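Local coordinates for protein bifunctional cytochrome P450/NADPH--P450 reductase (Deinococcus aerius, PDB 7F3H) that probably hydroxylates organic substrates such as fatty acids as a self-sufficient, haem-dependent monooxygenase supplied with electrons from NADPH by a fused reductase domain, at residues V62-L65 with R69-Q72; F91-D94 with N99-K102; L108-Q113 with K117-Q122; D154-S159 with R408-T413; G238-A243 with E255-Q260. All coordinates share one frame; numbering follows the deposited sequence.

Interaction 1: V62-L65 with R69-Q72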
# COMPACT_ATOMS: atom_id res chain seq x y z
N VAL A 62 6.42 -14.93 13.78
CA VAL A 62 6.62 -13.72 13.00
C VAL A 62 7.54 -12.77 13.74
O VAL A 62 8.39 -12.13 13.13
CB VAL A 62 5.28 -13.04 12.67
CG1 VAL A 62 5.55 -11.66 12.13
CG2 VAL A 62 4.52 -13.85 11.65
N ALA A 63 7.42 -12.70 15.08
CA ALA A 63 8.40 -11.94 15.86
C ALA A 63 9.82 -12.39 15.51
O ALA A 63 10.72 -11.56 15.30
CB ALA A 63 8.14 -12.10 17.35
N GLU A 64 10.03 -13.70 15.42
CA GLU A 64 11.35 -14.19 15.05
C GLU A 64 11.75 -13.73 13.65
O GLU A 64 12.87 -13.23 13.45
CB GLU A 64 11.40 -15.71 15.16
CG GLU A 64 11.17 -16.20 16.57
CD GLU A 64 11.67 -17.60 16.76
OE1 GLU A 64 10.83 -18.53 16.75
OE2 GLU A 64 12.90 -17.77 16.93
N LEU A 65 10.83 -13.84 12.68
CA LEU A 65 11.09 -13.48 11.28
C LEU A 65 11.28 -11.98 11.08
O LEU A 65 11.79 -11.57 10.02
CB LEU A 65 9.92 -13.91 10.39
CG LEU A 65 9.76 -15.41 10.30
CD1 LEU A 65 8.36 -15.69 9.84
CD2 LEU A 65 10.81 -16.00 9.34
N ARG A 69 18.35 -9.10 12.67
CA ARG A 69 19.61 -9.82 12.79
C ARG A 69 19.55 -11.21 12.14
O ARG A 69 20.60 -11.76 11.80
CB ARG A 69 20.02 -9.93 14.26
CG ARG A 69 20.19 -8.54 14.93
CD ARG A 69 20.17 -8.60 16.47
NE ARG A 69 18.94 -9.21 16.94
CZ ARG A 69 18.73 -9.67 18.18
NH1 ARG A 69 19.67 -9.58 19.11
NH2 ARG A 69 17.56 -10.24 18.47
N ARG A 70 18.36 -11.75 11.92
CA ARG A 70 18.14 -13.13 11.47
C ARG A 70 17.51 -13.21 10.09
O ARG A 70 17.81 -14.14 9.31
CB ARG A 70 17.28 -13.86 12.48
CG ARG A 70 17.87 -13.78 13.87
CD ARG A 70 16.94 -14.35 14.93
NE ARG A 70 16.71 -15.78 14.73
CZ ARG A 70 15.78 -16.48 15.36
NH1 ARG A 70 14.99 -15.90 16.24
NH2 ARG A 70 15.64 -17.78 15.08
N PHE A 71 16.59 -12.31 9.76
CA PHE A 71 15.97 -12.30 8.46
C PHE A 71 15.92 -10.86 7.97
O PHE A 71 15.78 -9.94 8.77
CB PHE A 71 14.58 -12.91 8.50
CG PHE A 71 14.52 -14.24 9.19
CD1 PHE A 71 14.45 -14.33 10.58
CD2 PHE A 71 14.51 -15.41 8.44
CE1 PHE A 71 14.39 -15.56 11.22
CE2 PHE A 71 14.45 -16.64 9.07
CZ PHE A 71 14.37 -16.72 10.46
N GLN A 72 16.06 -10.67 6.66
CA GLN A 72 15.95 -9.33 6.09
C GLN A 72 15.28 -9.41 4.73
O GLN A 72 15.35 -10.44 4.04
CB GLN A 72 17.31 -8.63 5.94
CG GLN A 72 17.91 -8.23 7.25
CD GLN A 72 19.16 -7.38 7.14
OE1 GLN A 72 19.52 -6.86 6.07
NE2 GLN A 72 19.83 -7.22 8.28
O HOH W 1 13.17 -9.48 9.24
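Leu65 and Phe71 make the tight half of this contact, where the end of helix 59-65 meets the short strand 71-72. The methyl CD2 of Leu65 stands over the centre of one ring face of Phe71, 3.7 Å from the centroid and only 11° off the ring normal, a CH-pi contact between two buried residues. Close by, Leu65 O comes within 3.4 Å of Phe71 CB, and a water donates to both Leu65 O (2.6 Å) and Phe71 O, tying the two backbones together. The partly exposed side is polar. Arg70 NH1 meets Glu64 OE2 at 2.9 Å, near the guanidinium plane but on the anti side of the carboxylate; the bond from NH2 to the same oxygen is weak. With the two planes 52° apart, a two-oxygen, two-nitrogen pairing does not form. Glu64 OE1 instead takes Gly346 N, and Arg70 NE pairs with Glu343. Sharing each charged group between two partners implies that both ends are probably held in orientation even without a bidentate bridge.

Interaction 2: F91-D94 with N99-K102. With HEM (protoporphyrin IX containing Fe), chain E.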
# COMPACT_ATOMS: atom_id res chain seq x y z
N PHE A 91 12.42 1.25 -2.46
CA PHE A 91 11.58 0.06 -2.38
C PHE A 91 12.28 -1.13 -2.99
O PHE A 91 12.10 -2.27 -2.53
CB PHE A 91 10.24 0.30 -3.07
CG PHE A 91 9.24 -0.82 -2.91
CD1 PHE A 91 8.43 -0.92 -1.77
CD2 PHE A 91 9.05 -1.76 -3.93
CE1 PHE A 91 7.48 -1.94 -1.65
CE2 PHE A 91 8.11 -2.78 -3.80
CZ PHE A 91 7.33 -2.88 -2.66
N THR A 92 13.14 -0.89 -3.98
CA THR A 92 13.67 -1.97 -4.80
C THR A 92 15.19 -2.09 -4.69
O THR A 92 15.80 -2.74 -5.53
CB THR A 92 13.24 -1.78 -6.26
OG1 THR A 92 13.62 -0.48 -6.71
CG2 THR A 92 11.72 -1.89 -6.38
N SER A 93 15.80 -1.53 -3.65
CA SER A 93 17.24 -1.63 -3.44
C SER A 93 17.55 -2.44 -2.20
O SER A 93 16.76 -2.49 -1.25
CB SER A 93 17.88 -0.24 -3.30
OG SER A 93 17.15 0.54 -2.38
N ASP A 94 18.72 -3.08 -2.21
CA ASP A 94 19.18 -3.82 -1.04
C ASP A 94 19.77 -2.86 -0.02
O ASP A 94 20.20 -1.75 -0.36
CB ASP A 94 20.21 -4.88 -1.45
CG ASP A 94 19.57 -6.16 -1.99
OD1 ASP A 94 18.76 -6.78 -1.28
OD2 ASP A 94 19.88 -6.56 -3.12
N ASN A 99 23.07 3.83 -2.03
CA ASN A 99 21.96 4.75 -2.28
C ASN A 99 20.74 4.43 -1.41
O ASN A 99 19.93 5.34 -1.17
CB ASN A 99 21.58 4.75 -3.77
CG ASN A 99 22.28 5.87 -4.56
OD1 ASN A 99 22.64 6.92 -4.02
ND2 ASN A 99 22.49 5.62 -5.83
N TRP A 100 20.59 3.20 -0.92
CA TRP A 100 19.49 2.95 0.01
C TRP A 100 19.68 3.77 1.28
O TRP A 100 18.82 4.58 1.64
CB TRP A 100 19.35 1.47 0.37
CG TRP A 100 18.17 1.34 1.33
CD1 TRP A 100 16.85 1.23 1.00
CD2 TRP A 100 18.21 1.40 2.78
NE1 TRP A 100 16.08 1.18 2.13
CE2 TRP A 100 16.88 1.28 3.24
CE3 TRP A 100 19.24 1.52 3.72
CZ2 TRP A 100 16.55 1.28 4.61
CZ3 TRP A 100 18.91 1.52 5.08
CH2 TRP A 100 17.57 1.40 5.51
N GLY A 101 20.81 3.56 1.97
CA GLY A 101 21.11 4.34 3.16
C GLY A 101 21.02 5.82 2.92
O GLY A 101 20.41 6.56 3.72
N LYS A 102 21.57 6.29 1.79
CA LYS A 102 21.57 7.73 1.51
C LYS A 102 20.14 8.25 1.41
O LYS A 102 19.75 9.19 2.14
CB LYS A 102 22.33 8.01 0.21
CG LYS A 102 23.84 8.00 0.33
CD LYS A 102 24.53 8.03 -1.04
CE LYS A 102 24.23 9.30 -1.85
NZ LYS A 102 25.12 9.51 -3.06
CHA HEM E . 7.47 0.20 1.94
CHB HEM E . 6.40 4.56 0.08
CHC HEM E . 1.71 3.88 1.24
CHD HEM E . 2.74 -0.58 2.82
C1A HEM E . 7.58 1.43 1.35
C2A HEM E . 8.80 1.99 0.80
C3A HEM E . 8.53 3.21 0.31
C4A HEM E . 7.11 3.43 0.47
CMA HEM E . 9.55 4.17 -0.36
CAA HEM E . 10.17 1.30 0.90
CBA HEM E . 10.86 1.83 2.17
CGA HEM E . 12.27 1.28 2.33
O1A HEM E . 13.16 2.11 2.63
O2A HEM E . 12.58 0.07 2.08
C1B HEM E . 5.05 4.79 0.26
C2B HEM E . 4.33 6.00 -0.09
C3B HEM E . 3.05 5.82 0.28
C4B HEM E . 2.91 4.47 0.80
CMB HEM E . 4.98 7.27 -0.68
CAB HEM E . 1.80 6.72 0.11
CBB HEM E . 1.78 7.86 -0.58
C1C HEM E . 1.57 2.61 1.76
C2C HEM E . 0.34 2.00 2.28
C3C HEM E . 0.68 0.77 2.69
C4C HEM E . 2.09 0.57 2.49
CMC HEM E . -1.07 2.67 2.30
CAC HEM E . -0.13 -0.35 3.33
CBC HEM E . -1.41 -0.22 3.61
C1D HEM E . 4.11 -0.76 2.72
C2D HEM E . 4.83 -1.99 3.05
C3D HEM E . 6.12 -1.75 2.80
C4D HEM E . 6.28 -0.40 2.30
CMD HEM E . 4.24 -3.32 3.59
CAD HEM E . 7.23 -2.76 3.01
CBD HEM E . 7.27 -3.50 1.70
CGD HEM E . 8.22 -4.65 1.76
O1D HEM E . 8.60 -5.09 0.64
O2D HEM E . 8.60 -5.12 2.88
NA HEM E . 6.57 2.33 1.10
NB HEM E . 4.17 3.89 0.81
NC HEM E . 2.61 1.69 1.89
ND HEM E . 5.02 0.18 2.27
FE HEM E . 4.62 2.02 1.64
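Ser93 and Asp94 meet Trp100 by packing alone, since no hydrogen bond joins the two segments. Ser93 OG comes to the indole edge, close to its plane, 3.5 Å from Trp100 CD1, while its hydrogen bond goes to Gly89 O. The carbonyl Asp94 O lies 3.4 Å from Trp100 CB. The polar interaction is with the haem: Trp100 NE1 donates to the propionate oxygen O1A of the haem at 3.1 Å, bent to 145°. Setting CG of Trp100 opposite its backbone N (chi1 -180°) carries the indole off helix 98-107 so that its N-H faces this carboxylate. Among ring contacts, Phe91 brings CE1 to 3.7 Å from the haem CBD, the chain of the other propionate, and Lys73 adds a cation-pi contact to the same phenyl ring. Trp100 is itself stacked with His104. Arg403, another hydrogen-bonding partner of the haem, also binds Ser93 O, linking the loop to the same site. A tryptophan on the C helix bonded to a haem propionate is a recurrent feature of the cytochrome P450 haem pocket.

Interaction 3: L108-Q113 with K117-Q122; sequences LPAFSQ and KGYFGQ
Tyr119 reaches across to the backbone of Ala110, its hydroxyl OH donating to Ala110 O at 2.7 Å. The bond lies in the carbonyl plane, on a lone pair, with a C=O...donor angle of 140°, and the same oxygen sits at the edge of the phenol ring, 3.3 Å from Tyr119 CE2. Ala110 CB adds a looser touch, 3.8 Å from Tyr119 OH. With CG opposite its own carbonyl carbon (chi1 -56°), the tyrosine sends its ring back towards the turn that precedes its helix. That turn is the connection between helices 98-107 and 113-137, the C and D helices of the cytochrome P450 fold. It is shaped from within by Phe111 N bonding Leu108 O at 3.1 Å and by Ser112 OG donating to Pro109 O at 3.0 Å. Farther out, Leu236 of helix 236-242 packs on both Ala110 and Tyr119, and Phe111 meets Phe264 edge-to-face. Gln113 NE2 is hydrogen-bonded to Tyr309 OH.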
# COMPACT_ATOMS: atom_id res chain seq x y z
N LEU A 108 13.64 10.33 5.34
CA LEU A 108 12.89 10.21 6.60
C LEU A 108 12.39 11.51 7.18
O LEU A 108 11.21 11.57 7.58
CB LEU A 108 13.67 9.53 7.74
CG LEU A 108 13.66 8.02 7.92
CD1 LEU A 108 14.61 7.59 9.02
CD2 LEU A 108 12.20 7.71 8.35
N PRO A 109 13.19 12.57 7.32
CA PRO A 109 12.64 13.78 7.92
C PRO A 109 11.54 14.38 7.08
O PRO A 109 10.63 14.99 7.64
CB PRO A 109 13.87 14.72 7.95
CG PRO A 109 15.04 13.81 7.94
CD PRO A 109 14.64 12.69 7.05
N ALA A 110 11.55 14.14 5.76
CA ALA A 110 10.54 14.64 4.84
C ALA A 110 9.24 13.87 4.88
O ALA A 110 8.27 14.30 4.24
CB ALA A 110 11.06 14.63 3.39
N PHE A 111 9.22 12.71 5.56
CA PHE A 111 8.05 11.82 5.65
C PHE A 111 7.55 11.65 7.08
O PHE A 111 6.68 10.79 7.34
CB PHE A 111 8.39 10.44 5.06
CG PHE A 111 8.37 10.40 3.56
CD1 PHE A 111 9.56 10.23 2.85
CD2 PHE A 111 7.17 10.46 2.86
CE1 PHE A 111 9.56 10.18 1.47
CE2 PHE A 111 7.16 10.41 1.46
CZ PHE A 111 8.35 10.26 0.76
N SER A 112 8.12 12.39 8.02
CA SER A 112 7.70 12.32 9.41
C SER A 112 6.39 13.05 9.59
O SER A 112 5.98 13.85 8.74
CB SER A 112 8.74 12.98 10.31
OG SER A 112 8.87 14.36 10.01
N GLN A 113 5.74 12.78 10.72
CA GLN A 113 4.51 13.47 11.05
C GLN A 113 4.67 14.99 11.01
O GLN A 113 3.83 15.69 10.43
CB GLN A 113 3.98 12.99 12.40
CG GLN A 113 2.51 13.33 12.65
CD GLN A 113 1.57 12.77 11.57
OE1 GLN A 113 1.59 11.58 11.25
NE2 GLN A 113 0.76 13.65 11.02
N LYS A 117 2.13 18.65 7.67
CA LYS A 117 1.50 19.95 7.49
C LYS A 117 1.97 20.59 6.18
O LYS A 117 1.15 21.13 5.42
CB LYS A 117 1.80 20.86 8.68
CG LYS A 117 0.76 21.96 8.85
CD LYS A 117 1.23 23.15 9.68
CE LYS A 117 0.44 24.40 9.28
NZ LYS A 117 0.41 25.38 10.39
N GLY A 118 3.26 20.45 5.86
CA GLY A 118 3.79 21.03 4.63
C GLY A 118 3.10 20.54 3.37
O GLY A 118 3.23 21.18 2.32
N TYR A 119 2.48 19.36 3.42
CA TYR A 119 1.84 18.73 2.29
C TYR A 119 0.33 18.91 2.28
O TYR A 119 -0.31 18.64 1.25
CB TYR A 119 2.16 17.23 2.27
CG TYR A 119 3.65 16.91 2.27
CD1 TYR A 119 4.50 17.51 1.37
CD2 TYR A 119 4.18 16.01 3.16
CE1 TYR A 119 5.85 17.22 1.35
CE2 TYR A 119 5.53 15.70 3.16
CZ TYR A 119 6.37 16.32 2.26
OH TYR A 119 7.72 16.00 2.24
N PHE A 120 -0.25 19.43 3.36
CA PHE A 120 -1.71 19.41 3.52
C PHE A 120 -2.43 20.09 2.37
O PHE A 120 -3.35 19.52 1.77
CB PHE A 120 -2.10 20.08 4.83
CG PHE A 120 -3.57 20.15 5.03
CD1 PHE A 120 -4.27 19.01 5.39
CD2 PHE A 120 -4.25 21.33 4.85
CE1 PHE A 120 -5.65 19.04 5.58
CE2 PHE A 120 -5.64 21.38 5.03
CZ PHE A 120 -6.34 20.22 5.39
N GLY A 121 -2.04 21.35 2.10
CA GLY A 121 -2.64 22.11 1.02
C GLY A 121 -2.65 21.35 -0.29
O GLY A 121 -3.58 21.52 -1.11
N GLN A 122 -1.60 20.56 -0.54
CA GLN A 122 -1.55 19.76 -1.76
C GLN A 122 -2.53 18.60 -1.69
O GLN A 122 -3.35 18.41 -2.60
CB GLN A 122 -0.12 19.27 -2.00
CG GLN A 122 0.91 20.40 -1.98
CD GLN A 122 2.22 20.00 -1.31
OE1 GLN A 122 2.54 18.81 -1.20
NE2 GLN A 122 2.96 20.99 -0.82

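Interaction 4: D154-S159 with R408-T413. With HEM (protoporphyrin IX containing Fe), chain E.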
# COMPACT_ATOMS: atom_id res chain seq x y z
N ASP A 154 -2.64 11.63 -8.24
CA ASP A 154 -2.49 13.08 -8.28
C ASP A 154 -1.84 13.62 -7.02
O ASP A 154 -1.00 14.53 -7.08
CB ASP A 154 -3.84 13.74 -8.49
CG ASP A 154 -4.21 13.79 -9.94
OD1 ASP A 154 -3.63 13.00 -10.70
OD2 ASP A 154 -5.08 14.60 -10.33
N THR A 155 -2.22 13.09 -5.86
CA THR A 155 -1.68 13.60 -4.61
C THR A 155 -0.19 13.32 -4.53
O THR A 155 0.62 14.21 -4.21
CB THR A 155 -2.43 12.99 -3.43
OG1 THR A 155 -3.83 13.31 -3.55
CG2 THR A 155 -1.93 13.59 -2.15
N ILE A 156 0.20 12.07 -4.77
CA ILE A 156 1.61 11.76 -4.65
C ILE A 156 2.40 12.49 -5.74
O ILE A 156 3.51 12.94 -5.48
CB ILE A 156 1.83 10.23 -4.62
CG1 ILE A 156 3.17 9.90 -3.99
CG2 ILE A 156 1.85 9.64 -5.99
CD1 ILE A 156 3.36 10.53 -2.61
N SER A 157 1.82 12.72 -6.93
CA SER A 157 2.51 13.45 -8.01
C SER A 157 2.72 14.92 -7.67
O SER A 157 3.78 15.49 -7.95
CB SER A 157 1.74 13.32 -9.33
OG SER A 157 1.65 11.98 -9.77
N LEU A 158 1.70 15.56 -7.11
CA LEU A 158 1.80 16.96 -6.70
C LEU A 158 2.78 17.14 -5.55
O LEU A 158 3.63 18.04 -5.58
CB LEU A 158 0.41 17.47 -6.29
CG LEU A 158 0.21 18.98 -6.05
CD1 LEU A 158 0.74 19.84 -7.24
CD2 LEU A 158 -1.25 19.35 -5.64
N SER A 159 2.69 16.29 -4.52
CA SER A 159 3.61 16.43 -3.40
C SER A 159 4.99 15.95 -3.77
O SER A 159 5.98 16.41 -3.19
CB SER A 159 3.13 15.65 -2.19
OG SER A 159 2.09 16.33 -1.54
N ARG A 408 4.12 5.87 5.31
CA ARG A 408 2.99 5.60 6.20
C ARG A 408 2.24 6.87 6.60
O ARG A 408 1.00 6.94 6.48
CB ARG A 408 3.49 4.88 7.46
CG ARG A 408 2.43 4.68 8.51
CD ARG A 408 2.96 4.01 9.82
NE ARG A 408 1.91 4.07 10.84
CZ ARG A 408 1.62 5.16 11.55
NH1 ARG A 408 2.34 6.26 11.36
NH2 ARG A 408 0.63 5.17 12.45
N GLN A 409 2.96 7.89 7.10
CA GLN A 409 2.27 9.09 7.60
C GLN A 409 1.61 9.86 6.47
O GLN A 409 0.50 10.39 6.64
CB GLN A 409 3.23 9.98 8.39
CG GLN A 409 3.65 9.41 9.75
CD GLN A 409 4.72 8.34 9.62
OE1 GLN A 409 4.58 7.22 10.11
NE2 GLN A 409 5.80 8.67 8.91
N PHE A 410 2.26 9.92 5.30
CA PHE A 410 1.63 10.50 4.12
C PHE A 410 0.35 9.76 3.76
O PHE A 410 -0.71 10.38 3.56
CB PHE A 410 2.61 10.48 2.94
CG PHE A 410 2.21 11.35 1.79
CD1 PHE A 410 1.30 10.90 0.83
CD2 PHE A 410 2.75 12.63 1.64
CE1 PHE A 410 0.95 11.69 -0.23
CE2 PHE A 410 2.41 13.44 0.59
CZ PHE A 410 1.51 12.98 -0.36
N ALA A 411 0.43 8.43 3.68
CA ALA A 411 -0.73 7.64 3.32
C ALA A 411 -1.89 7.91 4.26
O ALA A 411 -2.98 8.32 3.82
CB ALA A 411 -0.38 6.16 3.33
N LEU A 412 -1.64 7.75 5.57
CA LEU A 412 -2.69 7.87 6.57
C LEU A 412 -3.26 9.28 6.60
O LEU A 412 -4.48 9.46 6.72
CB LEU A 412 -2.18 7.45 7.96
CG LEU A 412 -1.93 5.94 8.11
CD1 LEU A 412 -1.30 5.63 9.46
CD2 LEU A 412 -3.21 5.12 7.89
N THR A 413 -2.41 10.29 6.44
CA THR A 413 -2.94 11.65 6.36
C THR A 413 -3.86 11.79 5.15
O THR A 413 -4.96 12.38 5.24
CB THR A 413 -1.79 12.65 6.29
OG1 THR A 413 -0.88 12.39 7.37
CG2 THR A 413 -2.27 14.09 6.39
CHA HEM E . 7.47 0.20 1.94
CHB HEM E . 6.40 4.56 0.08
CHC HEM E . 1.71 3.88 1.24
CHD HEM E . 2.74 -0.58 2.82
C1A HEM E . 7.58 1.43 1.35
C2A HEM E . 8.80 1.99 0.80
C3A HEM E . 8.53 3.21 0.31
C4A HEM E . 7.11 3.43 0.47
CMA HEM E . 9.55 4.17 -0.36
CAA HEM E . 10.17 1.30 0.90
CBA HEM E . 10.86 1.83 2.17
CGA HEM E . 12.27 1.28 2.33
O1A HEM E . 13.16 2.11 2.63
O2A HEM E . 12.58 0.07 2.08
C1B HEM E . 5.05 4.79 0.26
C2B HEM E . 4.33 6.00 -0.09
C3B HEM E . 3.05 5.82 0.28
C4B HEM E . 2.91 4.47 0.80
CMB HEM E . 4.98 7.27 -0.68
CAB HEM E . 1.80 6.72 0.11
CBB HEM E . 1.78 7.86 -0.58
C1C HEM E . 1.57 2.61 1.76
C2C HEM E . 0.34 2.00 2.28
C3C HEM E . 0.68 0.77 2.69
C4C HEM E . 2.09 0.57 2.49
CMC HEM E . -1.07 2.67 2.30
CAC HEM E . -0.13 -0.35 3.33
CBC HEM E . -1.41 -0.22 3.61
C1D HEM E . 4.11 -0.76 2.72
C2D HEM E . 4.83 -1.99 3.05
C3D HEM E . 6.12 -1.75 2.80
C4D HEM E . 6.28 -0.40 2.30
CMD HEM E . 4.24 -3.32 3.59
CAD HEM E . 7.23 -2.76 3.01
CBD HEM E . 7.27 -3.50 1.70
CGD HEM E . 8.22 -4.65 1.76
O1D HEM E . 8.60 -5.09 0.64
O2D HEM E . 8.60 -5.12 2.88
NA HEM E . 6.57 2.33 1.10
NB HEM E . 4.17 3.89 0.81
NC HEM E . 2.61 1.69 1.89
ND HEM E . 5.02 0.18 2.27
FE HEM E . 4.62 2.02 1.64
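This is a buried, largely apolar helix-helix contact beside the haem, in which Phe410 of helix 408-425 reaches Thr155, Ile156 and Ser159 of helix 144-161. The axes of the two segments are 11.9 Å apart at 129°, wide enough that a single aromatic side chain carries the contact. With CG set opposite the backbone N (chi1 -165°), Phe410 sends its ring across. Ile156 CD1 lies over one face of the Phe410 ring, 4.0 Å from its centroid and 28° off the normal, in CH-pi contact. Ser159 OG approaches the ring edge, 3.6 Å from Phe410 CZ, though hydrogen-bonded to Gln122 OE1. Thr155 CG2 comes in obliquely, while its OG1 turns to Leu151 O. These are the E and L helices of the cytochrome P450 fold, and the L helix follows the loop of the cysteine ligand. The haem vinyl carbon CBB touches both sides, 3.4 Å from Phe410 CD1 and 3.7 Å from Ile156 CD1. Replacing Phe410 by alanine would probably open a gap between the two helices and leave Ile156 CD1 and the vinyl carbon without the ring they rest on. Ala411 CB packs against the haem methyl CMC at 3.7 Å.

Interaction 5: G238-A243 with E255-Q260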
# COMPACT_ATOMS: atom_id res chain seq x y z
N GLY A 238 12.25 19.04 -4.64
CA GLY A 238 13.06 20.17 -4.20
C GLY A 238 13.96 19.83 -3.02
O GLY A 238 15.09 20.32 -2.93
N LEU A 239 13.48 18.96 -2.13
CA LEU A 239 14.29 18.52 -1.00
C LEU A 239 15.40 17.59 -1.46
O LEU A 239 16.53 17.67 -0.96
CB LEU A 239 13.39 17.84 0.04
CG LEU A 239 14.03 17.30 1.33
CD1 LEU A 239 13.11 17.42 2.53
CD2 LEU A 239 14.40 15.83 1.14
N MET A 240 15.10 16.69 -2.41
CA MET A 240 16.14 15.77 -2.86
C MET A 240 17.20 16.47 -3.70
O MET A 240 18.30 15.93 -3.86
CB MET A 240 15.52 14.61 -3.66
CG MET A 240 14.59 13.70 -2.86
SD MET A 240 14.13 12.14 -3.69
CE MET A 240 12.74 12.76 -4.67
N LEU A 241 16.90 17.69 -4.20
CA LEU A 241 17.86 18.47 -4.99
C LEU A 241 18.93 19.12 -4.13
O LEU A 241 20.07 19.24 -4.58
CB LEU A 241 17.14 19.54 -5.81
CG LEU A 241 16.26 19.06 -6.96
CD1 LEU A 241 15.89 20.23 -7.85
CD2 LEU A 241 16.95 17.97 -7.76
N ASN A 242 18.57 19.54 -2.92
CA ASN A 242 19.46 20.24 -2.00
C ASN A 242 20.08 19.32 -0.95
O ASN A 242 21.31 19.24 -0.84
CB ASN A 242 18.70 21.37 -1.28
CG ASN A 242 18.02 22.34 -2.24
OD1 ASN A 242 18.58 22.73 -3.28
ND2 ASN A 242 16.79 22.76 -1.89
N ALA A 243 19.23 18.61 -0.21
CA ALA A 243 19.64 17.85 0.97
C ALA A 243 20.87 16.98 0.74
O ALA A 243 21.04 16.36 -0.31
CB ALA A 243 18.48 16.98 1.44
N GLU A 255 19.93 10.41 -11.40
CA GLU A 255 19.34 9.12 -11.69
C GLU A 255 18.55 8.61 -10.49
O GLU A 255 17.38 8.23 -10.59
CB GLU A 255 20.43 8.09 -12.01
CG GLU A 255 19.93 6.89 -12.75
CD GLU A 255 20.90 5.73 -12.72
OE1 GLU A 255 21.75 5.72 -11.83
OE2 GLU A 255 20.84 4.86 -13.62
N ASN A 256 19.18 8.66 -9.31
CA ASN A 256 18.52 8.12 -8.13
C ASN A 256 17.32 8.96 -7.71
O ASN A 256 16.35 8.41 -7.18
CB ASN A 256 19.51 7.97 -6.98
CG ASN A 256 18.94 7.14 -5.85
OD1 ASN A 256 18.33 7.68 -4.91
ND2 ASN A 256 19.12 5.81 -5.94
N ILE A 257 17.37 10.29 -7.88
CA ILE A 257 16.19 11.11 -7.63
C ILE A 257 15.02 10.67 -8.51
O ILE A 257 13.87 10.58 -8.06
CB ILE A 257 16.50 12.60 -7.83
CG1 ILE A 257 17.47 13.09 -6.77
CG2 ILE A 257 15.21 13.40 -7.84
CD1 ILE A 257 18.05 14.47 -7.06
N ARG A 258 15.28 10.44 -9.80
CA ARG A 258 14.19 10.00 -10.65
C ARG A 258 13.66 8.66 -10.16
O ARG A 258 12.44 8.45 -10.10
CB ARG A 258 14.60 9.92 -12.13
CG ARG A 258 14.00 8.72 -12.82
CD ARG A 258 14.22 8.68 -14.29
NE ARG A 258 15.58 8.32 -14.72
CZ ARG A 258 16.05 7.07 -14.77
NH1 ARG A 258 15.30 6.07 -14.38
NH2 ARG A 258 17.28 6.82 -15.20
N TYR A 259 14.58 7.76 -9.77
CA TYR A 259 14.20 6.47 -9.21
C TYR A 259 13.30 6.64 -7.98
O TYR A 259 12.27 5.96 -7.86
CB TYR A 259 15.44 5.68 -8.85
CG TYR A 259 16.04 4.97 -10.02
CD1 TYR A 259 15.24 4.53 -11.08
CD2 TYR A 259 17.41 4.71 -10.08
CE1 TYR A 259 15.81 3.87 -12.16
CE2 TYR A 259 17.97 4.05 -11.16
CZ TYR A 259 17.16 3.63 -12.19
OH TYR A 259 17.72 2.97 -13.24
N GLN A 260 13.62 7.60 -7.11
CA GLN A 260 12.78 7.83 -5.93
C GLN A 260 11.41 8.35 -6.35
O GLN A 260 10.39 7.94 -5.77
CB GLN A 260 13.44 8.81 -4.96
CG GLN A 260 14.83 8.41 -4.41
CD GLN A 260 14.92 7.01 -3.82
OE1 GLN A 260 13.90 6.39 -3.45
NE2 GLN A 260 16.14 6.49 -3.72
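Helices 236-242 and 254-285 run nearly antiparallel where Met240 faces Ile257, the axes of the two segments 10.6 Å apart at 155° and the CA atoms of this pair 6.7 Å apart. They are the H helix and the long central helix of the cytochrome P450 fold, and they meet by apolar packing without a hydrogen bond. Ile257 and Met240 slide past each other in opposite directions. Ile257 CG1 stands 4.0 Å from Met240 CB, and its CD1 reaches on to Met240 O at 3.5 Å and to Leu241 CD2 at 3.7 Å, the Leu241 and Ile257 side chains crossing at about a right angle. The extended branch of Ile257 (chi2 169°) is what allows one methyl to touch both residues. An alanine in place of Ile257 would probably leave Leu241 CD2 and Met240 O without this methyl contact and open a gap beside Met240. Leu252 also packs on both Met240 and Ile257. The Met240 and Gln260 side chains cross at a slant, with Met240 SD 3.6 Å from Gln260 CB. The amide beyond turns away: Gln260 OE1 accepts from Leu90 N, and Gln260 NE2 donates to Asn256 OD1 at 2.8 Å, almost straight at 166°.

From the N terminus, interaction 1 closes a three-residue turn joining helix 59-65 to the edge strand 71-72. Interaction 2 follows, closing a short loop into helix 98-107 at the haem propionates, and interaction 3 closes the next turn, into helix 113-137. The long closure is interaction 4, which brings residues 154-159 back to 408-413 across 248 residues; within that span lies interaction 5, folding helix 236-242 on helix 254-285. None cross. Interactions 3 and 4 touch through Phe111 O with Gln409 NE2, a probable hydrogen bond. Interaction 5 packs on interaction 3 through Leu239 and Ala110, and on interaction 2 through Asn99 and Asn256. Interactions 2 and 4 both touch the haem; interaction 1 stands apart in the sheet region.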